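Local coordinates for protein homoserine O-acetyltransferase (Bacillus anthracis str. 'Ames Ancestor', PDB 3I1I) that probably transfers an acetyl group from acetyl-CoA to the hydroxyl of L-homoserine, a step towards methionine, at residues G350-A353 with G354-D357; F356-H359 with L360-K364. All coordinates share one frame; numbering follows the deposited sequence.

Contact 1 of 2, residues G350-A353 with G354-D357; sequences GHMA and GVFD
Met352 O is gripped by two backbone donors of the following turn, Phe356 N at 2.8 Å and Val355 N at 3.0 Å. The first lies nearly in line with the carbonyl bond, whereas the second comes from well above the carbonyl plane. Around this pair, Gly354 N bonds to His351 O at 3.1 Å and Asp357 N closes the turn on Ala353 O at 2.9 Å, so mixed i-to-i+3 and i-to-i+4 bonds wind a 3-10 turn at 351-352 into helix 353-356, and Asp357 is the first residue to leave helical angles. Outward from the backbone, selenomethionine Met352 bends back over Phe356. With CG beside the backbone N (chi1 -63°) and two further bends along the chain, its CE sits over one ring face, 4.1 Å from the centroid, as a CH-pi contact. SE stands farther off, oblique to the ring, in a Met-aromatic contact. At the far end, Asp357 OD2 lies 3.4 Å from Ala353 CA and is hydrogen-bonded by Asn349 ND2. The imidazole of His351 bonds through ND1 to Asp318 and through NE2 to Ser155, geometry consistent with the catalytic triad of an alpha/beta-hydrolase fold, its histidine set just before a short helix.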
ATOM      1  N   GLY A 350       2.921   2.921  20.212  1.00 20.78           N
ATOM      2  CA  GLY A 350       1.637   2.714  19.547  1.00 21.39           C
ATOM      3  C   GLY A 350       1.111   1.300  19.765  1.00 22.23           C
ATOM      4  O   GLY A 350       1.146   0.786  20.904  1.00 21.91           O
ATOM      5  N   HIS A 351       0.672   0.665  18.673  1.00 21.74           N
ATOM      6  CA  HIS A 351       0.162  -0.695  18.706  1.00 21.64           C
ATOM      7  C   HIS A 351       1.122  -1.670  19.390  1.00 22.44           C
ATOM      8  O   HIS A 351       0.695  -2.511  20.178  1.00 22.89           O
ATOM      9  CB  HIS A 351      -0.067  -1.151  17.280  1.00 21.56           C
ATOM     10  CG  HIS A 351      -0.774  -2.454  17.157  1.00 21.16           C
ATOM     11  ND1 HIS A 351      -2.072  -2.656  17.603  1.00 18.89           N
ATOM     12  CD2 HIS A 351      -0.360  -3.630  16.628  1.00 18.46           C
ATOM     13  CE1 HIS A 351      -2.420  -3.906  17.337  1.00 17.99           C
ATOM     14  NE2 HIS A 351      -1.399  -4.515  16.752  1.00 16.81           N
HETATM   15  N   MSE A 352       2.416  -1.550  19.095  1.00 23.11           N
HETATM   16  CA  MSE A 352       3.437  -2.474  19.604  1.00 23.02           C
HETATM   17  C   MSE A 352       3.688  -2.323  21.097  1.00 23.05           C
HETATM   18  O   MSE A 352       4.391  -3.143  21.685  1.00 23.67           O
HETATM   19  CB  MSE A 352       4.761  -2.261  18.864  1.00 24.43           C
HETATM   20  CG  MSE A 352       4.722  -2.552  17.370  1.00 24.75           C
HETATM   21 SE   MSE A 352       3.883  -4.301  17.014  0.65 32.38          SE
HETATM   22  CE  MSE A 352       5.086  -5.529  17.838  1.00 24.03           C
ATOM     23  N   ALA A 353       3.114  -1.302  21.726  1.00 22.26           N
ATOM     24  CA  ALA A 353       3.142  -1.222  23.185  1.00 22.12           C
ATOM     25  C   ALA A 353       2.549  -2.502  23.814  1.00 22.54           C
ATOM     26  O   ALA A 353       2.913  -2.919  24.928  1.00 20.42           O
ATOM     27  CB  ALA A 353       2.384   0.043  23.696  1.00 20.30           C
ATOM     28  N   GLY A 354       1.609  -3.110  23.101  1.00 23.55           N
ATOM     29  CA  GLY A 354       0.932  -4.270  23.634  1.00 24.80           C
ATOM     30  C   GLY A 354       1.845  -5.467  23.733  1.00 25.89           C
ATOM     31  O   GLY A 354       1.549  -6.388  24.469  1.00 25.85           O
ATOM     32  N   VAL A 355       2.949  -5.462  22.988  1.00 27.20           N
ATOM     33  CA  VAL A 355       3.923  -6.541  23.061  1.00 28.98           C
ATOM     34  C   VAL A 355       5.230  -6.072  23.703  1.00 29.76           C
ATOM     35  O   VAL A 355       5.847  -6.816  24.403  1.00 31.24           O
ATOM     36  CB  VAL A 355       4.168  -7.120  21.637  1.00 29.68           C
ATOM     37  CG1 VAL A 355       5.162  -8.226  21.674  1.00 29.97           C
ATOM     38  CG2 VAL A 355       2.834  -7.617  21.045  1.00 30.98           C
ATOM     39  N   PHE A 356       5.632  -4.826  23.479  1.00 30.70           N
ATOM     40  CA  PHE A 356       6.901  -4.321  23.956  1.00 31.06           C
ATOM     41  C   PHE A 356       6.840  -3.541  25.262  1.00 31.84           C
ATOM     42  O   PHE A 356       7.888  -3.250  25.811  1.00 34.11           O
ATOM     43  CB  PHE A 356       7.507  -3.355  22.932  1.00 31.07           C
ATOM     44  CG  PHE A 356       7.829  -3.961  21.605  1.00 30.29           C
ATOM     45  CD1 PHE A 356       8.034  -5.318  21.444  1.00 30.93           C
ATOM     46  CD2 PHE A 356       8.020  -3.133  20.517  1.00 30.53           C
ATOM     47  CE1 PHE A 356       8.370  -5.836  20.202  1.00 30.06           C
ATOM     48  CE2 PHE A 356       8.356  -3.633  19.289  1.00 29.96           C
ATOM     49  CZ  PHE A 356       8.532  -4.994  19.123  1.00 29.55           C
ATOM     50  N   ASP A 357       5.674  -3.126  25.745  1.00 30.93           N
ATOM     51  CA  ASP A 357       5.617  -2.338  26.998  1.00 29.92           C
ATOM     52  C   ASP A 357       4.730  -2.972  28.070  1.00 28.40           C
ATOM     53  O   ASP A 357       3.881  -2.341  28.689  1.00 27.87           O
ATOM     54  CB  ASP A 357       5.197  -0.915  26.684  1.00 30.40           C
ATOM     55  CG  ASP A 357       6.204  -0.223  25.811  1.00 33.27           C
ATOM     56  OD1 ASP A 357       7.261   0.141  26.370  1.00 38.47           O
ATOM     57  OD2 ASP A 357       5.961  -0.062  24.589  1.00 33.37           O
TER

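Contact 2 of 2, residues F356-H359 with L360-K364; sequences FDIH and LFEKK
Ile358 O receives both Phe361 N, at 3.1 Å, and Glu362 N, at 3.0 Å, in the turn that leads into helix 362-370 of the alpha/beta-hydrolase fold, with Phe361 at its N-cap position. Leu360 N bonds to Asp357 O at 2.8 Å, one step earlier in the same turn. The tight side is the one where Ile358 and Phe361 pack. The Phe361 side chain, its CG held between backbone N and carbonyl carbon (chi1 60°), folds back so that CZ meets Ile358 CD1 at 3.9 Å. Ile358 O lies above one face of this ring, displaced towards the rim. Leu74 touches both residues from outside, while Ile313 of strand 309-313 meets Phe361 and Trp71 meets Ile358, joining the turn to the body of the fold. Leu360 runs alongside Asp357, bringing CD1 against Asp357 CB. Leu360 CG also rests over a face of the His359 imidazole as a CH-pi contact, though in one of two conformers of His359, so this contact is tentative. Towards the exposed His359 the contact is looser and watery. Glu362 reaches back extended beyond CG, yet OE2 approaches His359 CA only to 3.7 Å. Water 1 donates to His359 O and accepts from Lys363 N, both at 2.9 Å, and water 2 donates to Glu362 OE2 at 2.6 Å.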
ATOM      1  N   PHE A 356       5.632  -4.826  23.479  1.00 30.70           N
ATOM      2  CA  PHE A 356       6.901  -4.321  23.956  1.00 31.06           C
ATOM      3  C   PHE A 356       6.840  -3.541  25.262  1.00 31.84           C
ATOM      4  O   PHE A 356       7.888  -3.250  25.811  1.00 34.11           O
ATOM      5  CB  PHE A 356       7.507  -3.355  22.932  1.00 31.07           C
ATOM      6  CG  PHE A 356       7.829  -3.961  21.605  1.00 30.29           C
ATOM      7  CD1 PHE A 356       8.034  -5.318  21.444  1.00 30.93           C
ATOM      8  CD2 PHE A 356       8.020  -3.133  20.517  1.00 30.53           C
ATOM      9  CE1 PHE A 356       8.370  -5.836  20.202  1.00 30.06           C
ATOM     10  CE2 PHE A 356       8.356  -3.633  19.289  1.00 29.96           C
ATOM     11  CZ  PHE A 356       8.532  -4.994  19.123  1.00 29.55           C
ATOM     12  N   ASP A 357       5.674  -3.126  25.745  1.00 30.93           N
ATOM     13  CA  ASP A 357       5.617  -2.338  26.998  1.00 29.92           C
ATOM     14  C   ASP A 357       4.730  -2.972  28.070  1.00 28.40           C
ATOM     15  O   ASP A 357       3.881  -2.341  28.689  1.00 27.87           O
ATOM     16  CB  ASP A 357       5.197  -0.915  26.684  1.00 30.40           C
ATOM     17  CG  ASP A 357       6.204  -0.223  25.811  1.00 33.27           C
ATOM     18  OD1 ASP A 357       7.261   0.141  26.370  1.00 38.47           O
ATOM     19  OD2 ASP A 357       5.961  -0.062  24.589  1.00 33.37           O
ATOM     20  N   ILE A 358       4.974  -4.251  28.248  1.00 27.17           N
ATOM     21  CA  ILE A 358       4.439  -5.079  29.304  1.00 26.93           C
ATOM     22  C   ILE A 358       4.429  -4.369  30.634  1.00 25.80           C
ATOM     23  O   ILE A 358       3.464  -4.458  31.359  1.00 26.03           O
ATOM     24  CB  ILE A 358       5.305  -6.405  29.360  1.00 27.83           C
ATOM     25  CG1 ILE A 358       4.613  -7.441  28.515  1.00 28.50           C
ATOM     26  CG2 ILE A 358       5.604  -6.921  30.790  1.00 26.81           C
ATOM     27  CD1 ILE A 358       4.310  -6.978  27.136  1.00 30.47           C
ATOM     28  N   HIS A 359       5.468  -3.619  30.948  1.00 25.10           N
ATOM     29  CA  HIS A 359       5.534  -2.902  32.224  0.60 25.05           C
ATOM     30  C   HIS A 359       4.364  -1.971  32.424  1.00 24.30           C
ATOM     31  O   HIS A 359       3.974  -1.696  33.537  1.00 24.24           O
ATOM     32  CB  HIS A 359       6.873  -2.146  32.419  0.60 25.22           C
ATOM     33  CG  HIS A 359       7.112  -1.017  31.460  0.60 26.23           C
ATOM     34  ND1 HIS A 359       7.425  -1.216  30.125  0.60 26.09           N
ATOM     35  CD2 HIS A 359       7.138   0.327  31.658  0.60 25.33           C
ATOM     36  CE1 HIS A 359       7.609  -0.042  29.541  0.60 25.59           C
ATOM     37  NE2 HIS A 359       7.453   0.909  30.450  0.60 24.40           N
ATOM     38  N   LEU A 360       3.770  -1.503  31.337  1.00 23.87           N
ATOM     39  CA  LEU A 360       2.658  -0.513  31.451  1.00 23.21           C
ATOM     40  C   LEU A 360       1.344  -1.118  31.979  1.00 22.47           C
ATOM     41  O   LEU A 360       0.498  -0.388  32.513  1.00 20.79           O
ATOM     42  CB  LEU A 360       2.419   0.218  30.115  1.00 22.45           C
ATOM     43  CG  LEU A 360       3.590   1.090  29.614  1.00 23.87           C
ATOM     44  CD1 LEU A 360       3.333   1.637  28.204  1.00 20.35           C
ATOM     45  CD2 LEU A 360       3.901   2.244  30.611  1.00 19.43           C
ATOM     46  N   PHE A 361       1.192  -2.436  31.847  1.00 22.29           N
ATOM     47  CA  PHE A 361      -0.062  -3.109  32.234  1.00 22.99           C
ATOM     48  C   PHE A 361       0.063  -4.425  33.028  1.00 23.97           C
ATOM     49  O   PHE A 361      -0.967  -5.001  33.386  1.00 23.59           O
ATOM     50  CB  PHE A 361      -0.983  -3.339  31.006  1.00 22.58           C
ATOM     51  CG  PHE A 361      -0.382  -4.190  29.900  1.00 21.62           C
ATOM     52  CD1 PHE A 361      -0.651  -5.551  29.828  1.00 20.40           C
ATOM     53  CD2 PHE A 361       0.428  -3.612  28.900  1.00 22.21           C
ATOM     54  CE1 PHE A 361      -0.120  -6.340  28.810  1.00 20.30           C
ATOM     55  CE2 PHE A 361       0.974  -4.403  27.873  1.00 20.61           C
ATOM     56  CZ  PHE A 361       0.687  -5.757  27.821  1.00 21.69           C
ATOM     57  N   GLU A 362       1.287  -4.899  33.302  1.00 24.51           N
ATOM     58  CA  GLU A 362       1.447  -6.190  33.992  1.00 25.22           C
ATOM     59  C   GLU A 362       0.778  -6.169  35.370  1.00 24.65           C
ATOM     60  O   GLU A 362       0.199  -7.151  35.807  1.00 23.69           O
ATOM     61  CB  GLU A 362       2.915  -6.563  34.130  1.00 25.68           C
ATOM     62  CG  GLU A 362       3.685  -5.678  35.100  1.00 30.25           C
ATOM     63  CD  GLU A 362       5.199  -5.869  35.037  1.00 35.38           C
ATOM     64  OE1 GLU A 362       5.671  -6.977  34.690  1.00 40.31           O
ATOM     65  OE2 GLU A 362       5.925  -4.907  35.364  1.00 39.92           O
ATOM     66  N   LYS A 363       0.838  -5.044  36.050  1.00 24.76           N
ATOM     67  CA  LYS A 363       0.248  -4.991  37.379  1.00 25.68           C
ATOM     68  C   LYS A 363      -1.291  -5.111  37.315  1.00 24.66           C
ATOM     69  O   LYS A 363      -1.910  -5.743  38.168  1.00 24.69           O
ATOM     70  CB  LYS A 363       0.663  -3.718  38.083  1.00 25.96           C
ATOM     71  CG  LYS A 363       0.158  -3.635  39.500  1.00 30.99           C
ATOM     72  CD  LYS A 363       0.621  -2.319  40.197  1.00 36.87           C
ATOM     73  CE  LYS A 363      -0.003  -2.169  41.622  1.00 40.11           C
ATOM     74  NZ  LYS A 363      -0.299  -0.723  41.981  1.00 43.49           N
ATOM     75  N   LYS A 364      -1.893  -4.517  36.286  1.00 23.56           N
ATOM     76  CA  LYS A 364      -3.317  -4.630  36.064  1.00 22.90           C
ATOM     77  C   LYS A 364      -3.717  -6.059  35.702  1.00 22.76           C
ATOM     78  O   LYS A 364      -4.746  -6.547  36.188  1.00 23.16           O
ATOM     79  CB  LYS A 364      -3.765  -3.685  34.959  1.00 23.06           C
ATOM     80  CG  LYS A 364      -5.276  -3.584  34.796  1.00 24.14           C
ATOM     81  CD  LYS A 364      -5.950  -3.195  36.096  1.00 24.11           C
ATOM     82  CE  LYS A 364      -7.231  -2.458  35.892  1.00 26.68           C
ATOM     83  NZ  LYS A 364      -8.088  -2.505  37.149  1.00 30.07           N
TER
HETATM   84  O   HOH W   1       1.922  -2.476  35.397  1.00 20.36           O
HETATM   85  O   HOH W   2       6.039  -2.467  36.163  1.00 42.83           O

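Overall arrangement
Contacts 1 and 2 follow each other along the chain, their centres about 9 Å apart, and share Phe356 and Asp357. Contact 1 covers the loop after strand 340-342, an outermost strand of the main sheet within this chain, and helix 353-356; contact 2 carries the chain on into helix 362-370. The two also pack directly: Phe361 CZ lies 3.5 Å from Gly354 O. Contact 1 is the more buried and lies nearer the centre of the chain, about 13 Å away against 18 Å. The probable catalytic histidine stands just before helix 353-356; after a break at Asp357 comes helix 362-370, which packs on strand 309-313 and salt-bridges Glu341 through Lys364.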